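Local coordinates for putative uncharacterized protein (Chaetomium thermophilum, PDB 4XRI), which probably serves as an importin-beta nuclear transport receptor, a flexible HEAT-repeat protein that carries cargo into the nucleus and is expected to bind a small GTPase, at residues A[194-199]-A[234-239]; A[187-192]-A[207-212]. The protein carries 2 engineered substitutions. One frame throughout, in Å; residues are numbered along the deposited sequence.

Overall arrangement
Both contacts belong to one neighbourhood of an all-helical solenoid, their centres about 11 Å apart and on the same side of the chain's centre. Along the sequence the segments alternate: 187-192, then 194-199, then 207-212, then 234-239. Contact 2 packs helix 182-193 against helix 200-212, while contact 1 ties the loop between those two helices to the C-terminal end of helix 224-238. Contact 2 is buried and apolar, contact 1 polar and at the surface. They meet directly, with Val234 CG2 3.8 Å from Leu210 CD2 and Ala237 CB 4.1 Å from Ile207 CD1. Helix 224-238 thus packs on helix 200-212 while its Glu236 reaches the preceding loop, which ties three helices together.

Contact 1: residues A[194-199]-A[234-239]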
loop_
_atom_site.group_PDB
_atom_site.type_symbol
_atom_site.label_atom_id
_atom_site.label_comp_id
_atom_site.label_asym_id
_atom_site.label_seq_id
_atom_site.Cartn_x
_atom_site.Cartn_y
_atom_site.Cartn_z
ATOM N N ARG A 194 35.189 -15.873 -2.136
ATOM C CA ARG A 194 36.082 -15.887 -3.291
ATOM C C ARG A 194 36.190 -17.262 -3.934
ATOM O O ARG A 194 35.945 -18.282 -3.291
ATOM C CB ARG A 194 37.473 -15.391 -2.893
ATOM C CG ARG A 194 37.621 -13.889 -2.998
ATOM C CD ARG A 194 38.950 -13.417 -2.446
ATOM N NE ARG A 194 39.084 -11.969 -2.551
ATOM C CZ ARG A 194 40.000 -11.254 -1.908
ATOM N NH1 ARG A 194 40.867 -11.854 -1.105
ATOM N NH2 ARG A 194 40.044 -9.939 -2.065
ATOM N N LYS A 195 36.563 -17.278 -5.209
ATOM C CA LYS A 195 36.684 -18.526 -5.954
ATOM C C LYS A 195 37.875 -19.339 -5.462
ATOM O O LYS A 195 37.969 -20.538 -5.718
ATOM C CB LYS A 195 36.812 -18.253 -7.455
ATOM C CG LYS A 195 38.092 -17.550 -7.878
ATOM C CD LYS A 195 38.136 -17.395 -9.394
ATOM C CE LYS A 195 39.376 -16.647 -9.857
ATOM N NZ LYS A 195 39.438 -15.269 -9.300
ATOM N N GLU A 196 38.778 -18.680 -4.742
ATOM C CA GLU A 196 39.912 -19.363 -4.133
ATOM C C GLU A 196 39.443 -20.274 -3.001
ATOM O O GLU A 196 40.170 -21.166 -2.567
ATOM C CB GLU A 196 40.940 -18.356 -3.613
ATOM C CG GLU A 196 41.758 -17.679 -4.703
ATOM C CD GLU A 196 40.977 -16.617 -5.455
ATOM O OE1 GLU A 196 39.957 -16.135 -4.918
ATOM O OE2 GLU A 196 41.384 -16.267 -6.583
ATOM N N GLU A 197 38.226 -20.034 -2.520
ATOM C CA GLU A 197 37.598 -20.924 -1.553
ATOM C C GLU A 197 37.124 -22.187 -2.261
ATOM O O GLU A 197 36.225 -22.129 -3.099
ATOM C CB GLU A 197 36.430 -20.229 -0.845
ATOM C CG GLU A 197 35.517 -21.173 -0.078
ATOM C CD GLU A 197 36.233 -21.900 1.043
ATOM O OE1 GLU A 197 37.044 -21.262 1.747
ATOM O OE2 GLU A 197 35.988 -23.113 1.217
ATOM N N PRO A 198 37.732 -23.334 -1.923
ATOM C CA PRO A 198 37.472 -24.609 -2.605
ATOM C C PRO A 198 36.042 -25.113 -2.427
ATOM O O PRO A 198 35.503 -25.765 -3.320
ATOM C CB PRO A 198 38.468 -25.567 -1.940
ATOM C CG PRO A 198 38.710 -24.980 -0.595
ATOM C CD PRO A 198 38.674 -23.493 -0.801
ATOM N N ASN A 199 35.440 -24.806 -1.285
ATOM C CA ASN A 199 34.128 -25.334 -0.935
ATOM C C ASN A 199 32.990 -24.425 -1.395
ATOM O O ASN A 199 32.897 -23.268 -0.980
ATOM C CB ASN A 199 34.050 -25.556 0.576
ATOM C CG ASN A 199 33.020 -26.594 0.961
ATOM O OD1 ASN A 199 31.836 -26.458 0.649
ATOM N ND2 ASN A 199 33.467 -27.648 1.638
ATOM N N VAL A 234 31.831 -9.878 -5.622
ATOM C CA VAL A 234 30.442 -10.073 -6.022
ATOM C C VAL A 234 30.364 -10.354 -7.520
ATOM O O VAL A 234 29.671 -11.274 -7.955
ATOM C CB VAL A 234 29.564 -8.850 -5.684
ATOM C CG1 VAL A 234 28.193 -8.987 -6.325
ATOM C CG2 VAL A 234 29.424 -8.692 -4.178
ATOM N N CYS A 235 31.082 -9.553 -8.301
ATOM C CA CYS A 235 31.117 -9.713 -9.750
ATOM C C CYS A 235 31.691 -11.073 -10.131
ATOM O O CYS A 235 31.206 -11.735 -11.051
ATOM C CB CYS A 235 31.937 -8.591 -10.393
ATOM S SG CYS A 235 31.132 -6.967 -10.359
ATOM N N GLU A 236 32.726 -11.478 -9.403
ATOM C CA GLU A 236 33.365 -12.774 -9.588
ATOM C C GLU A 236 32.382 -13.913 -9.342
ATOM O O GLU A 236 32.342 -14.896 -10.086
ATOM C CB GLU A 236 34.570 -12.900 -8.649
ATOM C CG GLU A 236 35.240 -14.263 -8.637
ATOM C CD GLU A 236 36.445 -14.310 -7.708
ATOM O OE1 GLU A 236 37.558 -13.957 -8.156
ATOM O OE2 GLU A 236 36.280 -14.695 -6.529
ATOM N N ALA A 237 31.580 -13.758 -8.295
ATOM C CA ALA A 237 30.651 -14.793 -7.862
ATOM C C ALA A 237 29.464 -14.944 -8.812
ATOM O O ALA A 237 28.843 -16.006 -8.870
ATOM C CB ALA A 237 30.164 -14.496 -6.452
ATOM N N THR A 238 29.152 -13.888 -9.562
ATOM C CA THR A 238 28.038 -13.934 -10.508
ATOM C C THR A 238 28.342 -14.864 -11.680
ATOM O O THR A 238 27.430 -15.358 -12.346
ATOM C CB THR A 238 27.689 -12.538 -11.068
ATOM O OG1 THR A 238 28.821 -12.000 -11.762
ATOM C CG2 THR A 238 27.277 -11.594 -9.956
ATOM N N GLN A 239 29.624 -15.099 -11.929
ATOM C CA GLN A 239 30.032 -15.973 -13.021
ATOM C C GLN A 239 30.588 -17.292 -12.501
ATOM O O GLN A 239 31.349 -17.973 -13.189
ATOM C CB GLN A 239 31.060 -15.275 -13.908
ATOM C CG GLN A 239 30.439 -14.327 -14.913
ATOM C CD GLN A 239 31.455 -13.734 -15.863
ATOM O OE1 GLN A 239 32.249 -12.874 -15.483
ATOM N NE2 GLN A 239 31.439 -14.194 -17.110
#
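A surface salt-bridge contact joins Lys195, in the loop between helices 182-193 and 200-212, to Glu236 near the C-terminal end of helix 224-238. Two bonds from the same residue hold the Glu236 carboxylate. Lys195 N donates to Glu236 OE2 at 2.9 Å with an N-H...O angle of 154°, and Lys195 NZ reaches Glu236 OE1 at 2.6 Å. Both nitrogens stand well out of the carboxylate plane and over the same face, the amide by 46°.

The lysine's first torsion (chi1 67°) swings CG over the backbone, flanked by N and C. With the bend at chi4, it lays the chain across the glutamate at about a right angle, Lys195 CG 3.6 Å from Glu236 CD, and brings NZ to OE1. The glutamate stretches straight off its helix to the loop. Beside the amide bond, Arg194 CA borders Glu236 OE2 at 3.5 Å. The extended arginine side chain makes no ion pair there, its NE being 5.6 Å from Glu236 OE2, and rests on Tyr229 and Val233 of helix 224-238.

The loop turns between consecutive helices of the HEAT-type solenoid that characterises the importin-beta family, and its own form is a type I beta turn from Arg194 to Glu197, closed by a bond from Glu197 N to Arg194 O. The turn also brings Glu196 alongside, whose OE2 makes a weak bond to Lys195 NZ at 3.5 Å and completes a three-residue charge network. The lysine would be expected to offset the nearness of the two acids, whose closest oxygens, Glu196 OE1 and Glu236 OE2, are 4.3 Å apart. Gln232, one turn earlier in helix 224-238, adds a weak bond to Glu236 OE1. A sulfate ion about 4 Å from the Lys195 side chain probably comes from the crystallisation liquor.

Contact 2: residues A[187-192]-A[207-212]; sequences TAVVQG and ITALGD
Val189 meets Leu210 and Ala209 through methyl groups alone, with no hydrogen bond passing between the two helical segments. The shortest approach is Val189 CG2 to Leu210 CD1 at 4.1 Å, and the other branch of the valine, CG1, faces Ala209 CB at 4.4 Å. One valine thus spans two successive residues of helix 200-212, a methyl for each. These are ordinary van der Waals separations, and the 167 Å² buried between the segments is modest because so few side chains meet.

The backbones explain who meets whom. Val189 and Leu210 have the nearest CA atoms, 6.0 Å apart, and the CB atoms of Val189, Ala209 and Leu210 all point across the interface. A valine chi1 of -55° splits its methyls, turning CG1 to Ala209 and CG2 to Leu210. In Leu210 the first torsion (174°) carries the isobutyl group across the valine at about a right angle, and the second (56°) selects CD1 as the methyl that faces it. Each segment carries i to i-4 backbone bonds, such as Gly211 N to Ile207 O at 3.1 Å.

Further out, other helices close over the same residues. Leu160 of helix 153-168 packs on Val189, while Val234 of helix 224-238 touches Leu210. Val190, whose CB turns away from helix 200-212, lies against Tyr229 and Val233. Buried aliphatic contacts between two helices joined by a short loop, with flanking helices packed on them, are characteristic of the HEAT-repeat solenoid of the importin-beta family.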
loop_
_atom_site.group_PDB
_atom_site.type_symbol
_atom_site.label_atom_id
_atom_site.label_comp_id
_atom_site.label_asym_id
_atom_site.label_seq_id
_atom_site.Cartn_x
_atom_site.Cartn_y
_atom_site.Cartn_z
ATOM N N THR A 187 36.357 -8.977 5.997
ATOM C CA THR A 187 37.423 -9.812 5.459
ATOM C C THR A 187 37.002 -11.278 5.450
ATOM O O THR A 187 37.244 -11.999 4.482
ATOM C CB THR A 187 38.726 -9.655 6.269
ATOM O OG1 THR A 187 39.229 -8.321 6.116
ATOM C CG2 THR A 187 39.780 -10.637 5.788
ATOM N N ALA A 188 36.351 -11.703 6.528
ATOM C CA ALA A 188 35.934 -13.094 6.678
ATOM C C ALA A 188 34.896 -13.496 5.631
ATOM O O ALA A 188 34.990 -14.574 5.042
ATOM C CB ALA A 188 35.384 -13.334 8.078
ATOM N N VAL A 189 33.911 -12.633 5.395
ATOM C CA VAL A 189 32.831 -12.971 4.472
ATOM C C VAL A 189 33.282 -12.872 3.013
ATOM O O VAL A 189 32.863 -13.672 2.176
ATOM C CB VAL A 189 31.584 -12.076 4.695
ATOM C CG1 VAL A 189 31.133 -12.160 6.148
ATOM C CG2 VAL A 189 31.846 -10.635 4.302
ATOM N N VAL A 190 34.149 -11.909 2.712
ATOM C CA VAL A 190 34.625 -11.723 1.346
ATOM C C VAL A 190 35.582 -12.846 0.970
ATOM O O VAL A 190 35.488 -13.419 -0.120
ATOM C CB VAL A 190 35.331 -10.365 1.158
ATOM C CG1 VAL A 190 36.109 -10.341 -0.154
ATOM C CG2 VAL A 190 34.319 -9.235 1.197
ATOM N N GLN A 191 36.500 -13.162 1.877
ATOM C CA GLN A 191 37.450 -14.243 1.639
ATOM C C GLN A 191 36.738 -15.583 1.529
ATOM O O GLN A 191 37.176 -16.473 0.805
ATOM C CB GLN A 191 38.501 -14.302 2.746
ATOM C CG GLN A 191 39.540 -13.197 2.660
ATOM C CD GLN A 191 40.649 -13.347 3.684
ATOM O OE1 GLN A 191 40.569 -14.175 4.593
ATOM N NE2 GLN A 191 41.698 -12.543 3.538
ATOM N N GLY A 192 35.628 -15.721 2.244
ATOM C CA GLY A 192 34.852 -16.942 2.184
ATOM C C GLY A 192 34.127 -17.080 0.860
ATOM O O GLY A 192 33.818 -18.185 0.427
ATOM N N ILE A 207 28.631 -15.441 0.447
ATOM C CA ILE A 207 28.072 -14.414 -0.423
ATOM C C ILE A 207 26.695 -13.988 0.088
ATOM O O ILE A 207 26.305 -12.828 -0.037
ATOM C CB ILE A 207 27.981 -14.892 -1.898
ATOM C CG1 ILE A 207 27.726 -13.708 -2.835
ATOM C CG2 ILE A 207 26.928 -15.977 -2.079
ATOM C CD1 ILE A 207 28.896 -12.768 -2.964
ATOM N N THR A 208 25.974 -14.930 0.690
ATOM C CA THR A 208 24.674 -14.647 1.283
ATOM C C THR A 208 24.846 -13.748 2.498
ATOM O O THR A 208 24.087 -12.799 2.700
ATOM C CB THR A 208 23.947 -15.938 1.703
ATOM O OG1 THR A 208 23.854 -16.820 0.580
ATOM C CG2 THR A 208 22.548 -15.621 2.220
ATOM N N ALA A 209 25.855 -14.061 3.303
ATOM C CA ALA A 209 26.153 -13.293 4.503
ATOM C C ALA A 209 26.583 -11.875 4.144
ATOM O O ALA A 209 26.235 -10.918 4.837
ATOM C CB ALA A 209 27.231 -13.985 5.320
ATOM N N LEU A 210 27.339 -11.748 3.057
ATOM C CA LEU A 210 27.748 -10.439 2.561
ATOM C C LEU A 210 26.529 -9.608 2.182
ATOM O O LEU A 210 26.446 -8.425 2.509
ATOM C CB LEU A 210 28.693 -10.582 1.364
ATOM C CG LEU A 210 29.087 -9.282 0.658
ATOM C CD1 LEU A 210 29.709 -8.301 1.639
ATOM C CD2 LEU A 210 30.038 -9.570 -0.499
ATOM N N GLY A 211 25.581 -10.241 1.499
ATOM C CA GLY A 211 24.340 -9.591 1.125
ATOM C C GLY A 211 23.588 -9.097 2.344
ATOM O O GLY A 211 23.105 -7.969 2.371
ATOM N N ASP A 212 23.508 -9.945 3.365
ATOM C CA ASP A 212 22.822 -9.599 4.606
ATOM C C ASP A 212 23.561 -8.512 5.384
ATOM O O ASP A 212 22.961 -7.792 6.178
ATOM C CB ASP A 212 22.653 -10.842 5.489
ATOM C CG ASP A 212 21.651 -11.832 4.923
ATOM O OD1 ASP A 212 20.802 -11.421 4.103
ATOM O OD2 ASP A 212 21.707 -13.020 5.305
#